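Local coordinates for ribulose bisphosphate carboxylase (Pyrococcus horikoshii, PDB 2D69) that catalyses the carboxylation and the oxygenation of ribulose 1,5-bisphosphate as a form III Rubisco built solely from large subunits, at the interface of chains A and B. Sequence-based numbering; all coordinates share one arbitrary frame. Chains: chain A/B, Ribulose bisphosphate carboxylase.

Contact 1: the interface of chains A and B. Residues chain A 107, 110-112, 291; chain B 281, 283-284, 287.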
ATOM      1  N   GLY A 107     -13.314  36.100 -13.994  1.00 18.85           N
ATOM      2  CA  GLY A 107     -11.894  36.239 -13.750  1.00 18.45           C
ATOM      3  C   GLY A 107     -11.375  37.635 -14.023  1.00 19.83           C
ATOM      4  O   GLY A 107     -11.756  38.598 -13.331  1.00 21.36           O
ATOM      5  N   PHE A 110     -13.374  41.454 -14.321  1.00 19.25           N
ATOM      6  CA  PHE A 110     -13.747  42.368 -13.258  1.00 19.74           C
ATOM      7  C   PHE A 110     -12.739  43.476 -13.066  1.00 20.85           C
ATOM      8  O   PHE A 110     -13.064  44.520 -12.483  1.00 22.49           O
ATOM      9  CB  PHE A 110     -13.866  41.610 -11.949  1.00 19.25           C
ATOM     10  CG  PHE A 110     -15.076  40.752 -11.857  1.00 19.32           C
ATOM     11  CD1 PHE A 110     -14.966  39.386 -11.697  1.00 16.67           C
ATOM     12  CD2 PHE A 110     -16.335  41.314 -11.848  1.00 18.57           C
ATOM     13  CE1 PHE A 110     -16.105  38.605 -11.581  1.00 19.31           C
ATOM     14  CE2 PHE A 110     -17.487  40.525 -11.707  1.00 18.47           C
ATOM     15  CZ  PHE A 110     -17.377  39.186 -11.562  1.00 18.84           C
ATOM     16  N   GLY A 111     -11.526  43.262 -13.554  1.00 20.80           N
ATOM     17  CA  GLY A 111     -10.486  44.249 -13.444  1.00 21.77           C
ATOM     18  C   GLY A 111     -10.279  45.133 -14.671  1.00 22.43           C
ATOM     19  O   GLY A 111      -9.397  45.938 -14.650  1.00 22.98           O
ATOM     20  N   MET A 112     -11.106  45.017 -15.696  1.00 23.36           N
ATOM     21  CA  MET A 112     -10.924  45.796 -16.928  1.00 25.33           C
ATOM     22  C   MET A 112     -11.136  47.286 -16.721  1.00 25.09           C
ATOM     23  O   MET A 112     -12.208  47.718 -16.290  1.00 25.68           O
ATOM     24  CB  MET A 112     -11.831  45.255 -18.030  1.00 25.43           C
ATOM     25  CG  MET A 112     -11.422  43.847 -18.397  1.00 28.30           C
ATOM     26  SD  MET A 112     -12.271  43.140 -19.798  1.00 33.64           S
ATOM     27  CE  MET A 112     -13.957  43.123 -19.259  1.00 32.89           C
ATOM     28  N   HIS A 291     -21.437  45.650  -8.983  1.00 20.36           N
ATOM     29  CA  HIS A 291     -20.120  45.027  -9.161  1.00 19.99           C
ATOM     30  C   HIS A 291     -19.888  43.795  -8.321  1.00 20.19           C
ATOM     31  O   HIS A 291     -20.074  43.836  -7.083  1.00 21.12           O
ATOM     32  CB  HIS A 291     -18.992  45.997  -8.811  1.00 19.86           C
ATOM     33  CG  HIS A 291     -17.652  45.585  -9.354  1.00 20.32           C
ATOM     34  ND1 HIS A 291     -16.662  45.024  -8.571  1.00 23.05           N
ATOM     35  CD2 HIS A 291     -17.141  45.661 -10.606  1.00 18.59           C
ATOM     36  CE1 HIS A 291     -15.604  44.771  -9.324  1.00 23.05           C
ATOM     37  NE2 HIS A 291     -15.861  45.172 -10.558  1.00 22.42           N
TER
ATOM     38  N   MET B 281     -10.165  37.045 -10.901  1.00 18.66           N
ATOM     39  CA  MET B 281     -11.321  37.217 -10.030  1.00 19.35           C
ATOM     40  C   MET B 281     -11.113  38.169  -8.853  1.00 18.81           C
ATOM     41  O   MET B 281     -12.105  38.685  -8.324  1.00 19.55           O
ATOM     42  CB  MET B 281     -11.862  35.856  -9.525  1.00 19.33           C
ATOM     43  CG  MET B 281     -13.145  35.927  -8.767  1.00 20.75           C
ATOM     44  SD  MET B 281     -13.784  34.256  -8.294  1.00 26.72           S
ATOM     45  CE  MET B 281     -13.357  34.071  -6.718  1.00 31.49           C
ATOM     46  N   ALA B 283     -10.499  41.232  -8.628  1.00 18.78           N
ATOM     47  CA  ALA B 283     -11.112  42.544  -8.775  1.00 19.60           C
ATOM     48  C   ALA B 283     -12.601  42.582  -8.414  1.00 20.33           C
ATOM     49  O   ALA B 283     -13.155  43.680  -8.241  1.00 21.52           O
ATOM     50  CB  ALA B 283     -10.863  43.125 -10.212  1.00 20.04           C
ATOM     51  N   ALA B 284     -13.238  41.417  -8.328  1.00 19.79           N
ATOM     52  CA  ALA B 284     -14.582  41.279  -7.750  1.00 20.60           C
ATOM     53  C   ALA B 284     -14.673  41.856  -6.334  1.00 20.68           C
ATOM     54  O   ALA B 284     -15.714  42.400  -5.964  1.00 21.09           O
ATOM     55  CB  ALA B 284     -15.008  39.802  -7.702  1.00 20.42           C
ATOM     56  N   ARG B 287     -11.143  45.917  -5.978  1.00 18.14           N
ATOM     57  CA  ARG B 287     -11.205  47.125  -6.800  1.00 18.86           C
ATOM     58  C   ARG B 287     -11.914  48.314  -6.119  1.00 18.67           C
ATOM     59  O   ARG B 287     -11.451  49.474  -6.197  1.00 18.54           O
ATOM     60  CB  ARG B 287     -11.909  46.749  -8.117  1.00 18.59           C
ATOM     61  CG  ARG B 287     -11.918  47.834  -9.120  1.00 20.52           C
ATOM     62  CD  ARG B 287     -12.235  47.359 -10.531  1.00 20.88           C
ATOM     63  NE  ARG B 287     -12.209  48.515 -11.416  1.00 19.28           N
ATOM     64  CZ  ARG B 287     -12.493  48.513 -12.711  1.00 20.86           C
ATOM     65  NH1 ARG B 287     -12.809  47.398 -13.353  1.00 21.05           N
ATOM     66  NH2 ARG B 287     -12.411  49.659 -13.392  1.00 18.90           N
TER
HETATM   67  O   HOH W   1     -10.441  39.931 -11.640  1.00 32.64           O
HETATM   68  O   HOH W   2     -18.169  43.613  -5.139  1.00 33.87           O
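The 3-10 turn A:108-111, in the Rubisco N-terminal domain, packs A:Phe110 and A:Gly111 onto the start of helix B:283-286, in the catalytic domain of the partner; one arginine then gathers the carbonyls at the end of that turn. B:Arg287 sets out with CG anti to its backbone N (chi1 -174°) and runs extended to NE, which carries the guanidinium to the carbonyls of A:Phe110 and A:Met112. Its NH1 donates to A:Phe110 O at 3.0 Å, with the acceptor nearly in the guanidinium plane and a fairly straight N-H (161° at H). The same NH1 donates to A:Met112 O, also at 3.0 Å, where the acceptor is tilted from that plane; both carbonyls receive the nitrogen above their own planes. A glutamine in place of B:Arg287 would probably stop short of where NH1 sits, leaving the carbonyls of A:Phe110 and A:Met112 without this shared donor.

Nearby, B:Ala283 CB presses on the backbone of the turn, 3.4 Å from A:Gly111 CA. A:Phe110 offers one face of its ring to the methyl CB of B:Ala284, which lies 4.0 Å above the plane toward the rim. The imidazole of A:His291 comes edge-on, with B:Ala283 O in its plane at the CE1 corner, though the closeness of that approach is doubtful. At the neighbouring corner NE2 makes a weak, long hydrogen bond to A:Phe110 O, the carbonyl already held by the arginine.

Two waters bridge the chains: one joins A:Gly107 O to B:Ala283 N, the other A:His291 O to B:Ala284 O. The chain B side follows strand B:274-278, which ends at the catalytic histidine position B:His278, while A:His291 immediately precedes the short strand A:292-293, so catalytic-domain loops of both chains flank the turn.

Contact 2: the interface of chains A and B. Residues chain A 52, 54-57, 61; chain B 160-162, 376.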
ATOM      1  N   ILE A  52     -11.366  34.106 -26.166  1.00 17.58           N
ATOM      2  CA  ILE A  52     -10.083  33.958 -26.844  1.00 18.76           C
ATOM      3  C   ILE A  52      -9.221  35.205 -26.792  1.00 20.24           C
ATOM      4  O   ILE A  52      -8.058  35.188 -27.221  1.00 22.22           O
ATOM      5  CB  ILE A  52     -10.276  33.531 -28.332  1.00 19.23           C
ATOM      6  CG1 ILE A  52     -11.041  34.569 -29.161  1.00 21.42           C
ATOM      7  CG2 ILE A  52     -11.003  32.242 -28.466  1.00 21.28           C
ATOM      8  CD1 ILE A  52     -10.871  34.392 -30.646  1.00 24.23           C
ATOM      9  N   THR A  54      -8.210  39.303 -27.667  1.00 22.93           N
ATOM     10  CA  THR A  54      -7.927  39.982 -28.945  1.00 24.02           C
ATOM     11  C   THR A  54      -6.434  40.054 -29.131  1.00 25.16           C
ATOM     12  O   THR A  54      -5.644  39.843 -28.186  1.00 27.25           O
ATOM     13  CB  THR A  54      -8.445  41.423 -29.017  1.00 22.80           C
ATOM     14  OG1 THR A  54      -7.898  42.176 -27.947  1.00 22.75           O
ATOM     15  CG2 THR A  54      -9.951  41.545 -28.823  1.00 22.58           C
ATOM     16  N   TRP A  55      -6.047  40.366 -30.357  1.00 25.38           N
ATOM     17  CA  TRP A  55      -4.659  40.230 -30.762  1.00 24.94           C
ATOM     18  C   TRP A  55      -4.432  40.697 -32.193  1.00 23.83           C
ATOM     19  O   TRP A  55      -5.361  40.836 -32.989  1.00 22.26           O
ATOM     20  CB  TRP A  55      -4.236  38.758 -30.669  1.00 25.89           C
ATOM     21  CG  TRP A  55      -5.377  37.836 -30.925  1.00 27.88           C
ATOM     22  CD1 TRP A  55      -6.220  37.248 -29.988  1.00 32.02           C
ATOM     23  CD2 TRP A  55      -5.832  37.385 -32.188  1.00 29.20           C
ATOM     24  NE1 TRP A  55      -7.165  36.469 -30.621  1.00 29.02           N
ATOM     25  CE2 TRP A  55      -6.957  36.545 -31.967  1.00 31.52           C
ATOM     26  CE3 TRP A  55      -5.441  37.630 -33.487  1.00 31.14           C
ATOM     27  CZ2 TRP A  55      -7.651  35.957 -32.996  1.00 32.30           C
ATOM     28  CZ3 TRP A  55      -6.134  37.058 -34.488  1.00 31.21           C
ATOM     29  CH2 TRP A  55      -7.217  36.211 -34.245  1.00 32.66           C
ATOM     30  N   THR A  56      -3.149  40.879 -32.460  1.00 22.28           N
ATOM     31  CA  THR A  56      -2.583  41.223 -33.752  1.00 22.35           C
ATOM     32  C   THR A  56      -1.353  40.326 -33.846  1.00 21.30           C
ATOM     33  O   THR A  56      -0.462  40.382 -32.976  1.00 20.94           O
ATOM     34  CB  THR A  56      -2.183  42.662 -33.674  1.00 21.97           C
ATOM     35  OG1 THR A  56      -3.375  43.448 -33.516  1.00 25.44           O
ATOM     36  CG2 THR A  56      -1.529  43.154 -34.945  1.00 24.12           C
ATOM     37  N   THR A  57      -1.320  39.460 -34.851  1.00 19.56           N
ATOM     38  CA  THR A  57      -0.164  38.597 -35.033  1.00 18.17           C
ATOM     39  C   THR A  57      -0.049  38.013 -36.430  1.00 17.53           C
ATOM     40  O   THR A  57      -1.052  37.634 -37.042  1.00 17.77           O
ATOM     41  CB  THR A  57      -0.149  37.477 -33.986  1.00 18.23           C
ATOM     42  OG1 THR A  57       1.060  36.716 -34.116  1.00 15.88           O
ATOM     43  CG2 THR A  57      -1.300  36.442 -34.195  1.00 17.53           C
ATOM     44  N   LEU A  61      -3.059  31.207 -36.612  1.00 20.23           N
ATOM     45  CA  LEU A  61      -4.087  30.965 -35.616  1.00 20.43           C
ATOM     46  C   LEU A  61      -4.294  29.495 -35.399  1.00 20.12           C
ATOM     47  O   LEU A  61      -4.349  28.740 -36.349  1.00 20.33           O
ATOM     48  CB  LEU A  61      -5.438  31.532 -36.064  1.00 20.70           C
ATOM     49  CG  LEU A  61      -5.470  33.036 -36.231  1.00 22.47           C
ATOM     50  CD1 LEU A  61      -6.899  33.457 -36.495  1.00 24.87           C
ATOM     51  CD2 LEU A  61      -4.864  33.827 -35.031  1.00 22.63           C
TER
ATOM     52  N   LYS B 160      -0.982  34.537 -27.816  1.00 19.15           N
ATOM     53  CA  LYS B 160      -2.203  35.114 -28.343  1.00 20.20           C
ATOM     54  C   LYS B 160      -2.487  34.413 -29.647  1.00 19.96           C
ATOM     55  O   LYS B 160      -1.571  34.310 -30.504  1.00 20.26           O
ATOM     56  CB  LYS B 160      -2.009  36.597 -28.609  1.00 21.58           C
ATOM     57  CG  LYS B 160      -1.646  37.413 -27.344  1.00 24.55           C
ATOM     58  CD  LYS B 160      -2.827  37.631 -26.427  1.00 29.84           C
ATOM     59  CE  LYS B 160      -2.413  38.164 -25.037  1.00 33.01           C
ATOM     60  NZ  LYS B 160      -3.181  37.474 -23.933  1.00 37.77           N
ATOM     61  N   PRO B 161      -3.718  33.929 -29.860  1.00 19.06           N
ATOM     62  CA  PRO B 161      -4.834  34.069 -28.939  1.00 18.15           C
ATOM     63  C   PRO B 161      -4.561  33.284 -27.691  1.00 18.02           C
ATOM     64  O   PRO B 161      -3.606  32.519 -27.627  1.00 15.70           O
ATOM     65  CB  PRO B 161      -6.028  33.452 -29.669  1.00 18.04           C
ATOM     66  CG  PRO B 161      -5.545  32.941 -31.000  1.00 19.82           C
ATOM     67  CD  PRO B 161      -4.083  33.231 -31.115  1.00 19.94           C
ATOM     68  N   LYS B 162      -5.373  33.497 -26.686  1.00 19.34           N
ATOM     69  CA  LYS B 162      -5.111  32.810 -25.418  1.00 20.85           C
ATOM     70  C   LYS B 162      -5.729  31.466 -25.275  1.00 20.08           C
ATOM     71  O   LYS B 162      -5.346  30.745 -24.355  1.00 20.53           O
ATOM     72  CB  LYS B 162      -5.515  33.654 -24.242  1.00 22.35           C
ATOM     73  CG  LYS B 162      -6.933  34.105 -24.197  1.00 24.21           C
ATOM     74  CD  LYS B 162      -6.949  35.591 -23.790  1.00 25.61           C
ATOM     75  CE  LYS B 162      -8.143  35.926 -22.839  1.00 26.53           C
ATOM     76  NZ  LYS B 162      -8.249  35.077 -21.596  1.00 27.33           N
ATOM     77  N   MET B 376       3.838  38.894 -29.496  1.00 15.78           N
ATOM     78  CA  MET B 376       3.047  38.241 -30.550  1.00 15.94           C
ATOM     79  C   MET B 376       2.764  39.154 -31.741  1.00 15.46           C
ATOM     80  O   MET B 376       2.622  38.670 -32.860  1.00 14.76           O
ATOM     81  CB  MET B 376       1.733  37.723 -29.983  1.00 15.81           C
ATOM     82  CG  MET B 376       1.883  36.549 -29.040  1.00 17.47           C
ATOM     83  SD  MET B 376       2.665  35.046 -29.725  1.00 17.94           S
ATOM     84  CE  MET B 376       1.458  34.511 -31.023  1.00 20.00           C
TER
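The loop and short strand A:55-57 of one N-terminal domain lie across the partner's catalytic loop B:160-162 and helix B:372-377, where Rubisco, an alpha/beta-barrel enzyme, forms its active site between subunits. B:Lys160 and B:Lys162 are, by family, the lysines of the catalytic proton acceptor and of substrate binding, and B:Pro161 stands between them after a cis peptide bond.

That proline meets the indole of A:Trp55 over one face. Its CG sits 3.8 Å above the ring plane, offset toward the rim, and its CB comes within 3.4 Å of NE1 on the five-membered ring; CA lies over CD1 on the same face, 3.6 Å away. The two side chains cross obliquely; the proline lies mainly over the pyrrole part of the indole, with CG reaching the junction with the benzene ring. From another direction A:Leu61 brings the methyl CD2 to B:Pro161 CD at 4.0 Å, roughly at a right angle, and the pyrrolidine is thus flanked by two apolar groups of chain A. Next to it, B:Lys160 touches with the root of its side chain: CB lies 3.7 Å from A:Trp55 CB, while the chain bends away at chi2 (-75°), carrying the amine NZ away from the indole.

Polar bonds border this apolar patch. B:Lys162 donates its backbone N to A:Ile52 O at 3.2 Å, and the bond is nearly straight (169° at H). The same carbonyl oxygen lies in plane at the edge of the indole, and the aliphatic CG and CD of B:Lys162 pass alongside it. At the opposite border A:Thr57 OG1 stands anti to its backbone N (chi1 -175°), a rotation that turns the hydroxyl toward helix B:372-377. It donates to B:Met376 O at 2.8 Å, approaching somewhat tilted from the carbonyl plane. The bent side chain of B:Met376 brings its methyl CE near the same hydroxyl.

Contact 1 and contact 2 have centres about 22 Å apart and share no residue, yet both set the N-terminal domain of chain A against the catalytic domain of chain B. Contact 1 also draws in a catalytic-domain loop of chain A, and its centre lies about 21 Å from A:His278. Contact 2 includes B:Lys160 of the active site it borders, while the equivalent A:Lys160 of the other site is about 53 Å from its centre. Two-fold symmetry repeats both with the chains exchanged, so each subunit lends its N-terminal domain to its partner's active site. This fits the Rubisco dimer as catalytic unit; the deposited octamer holds four such pairs.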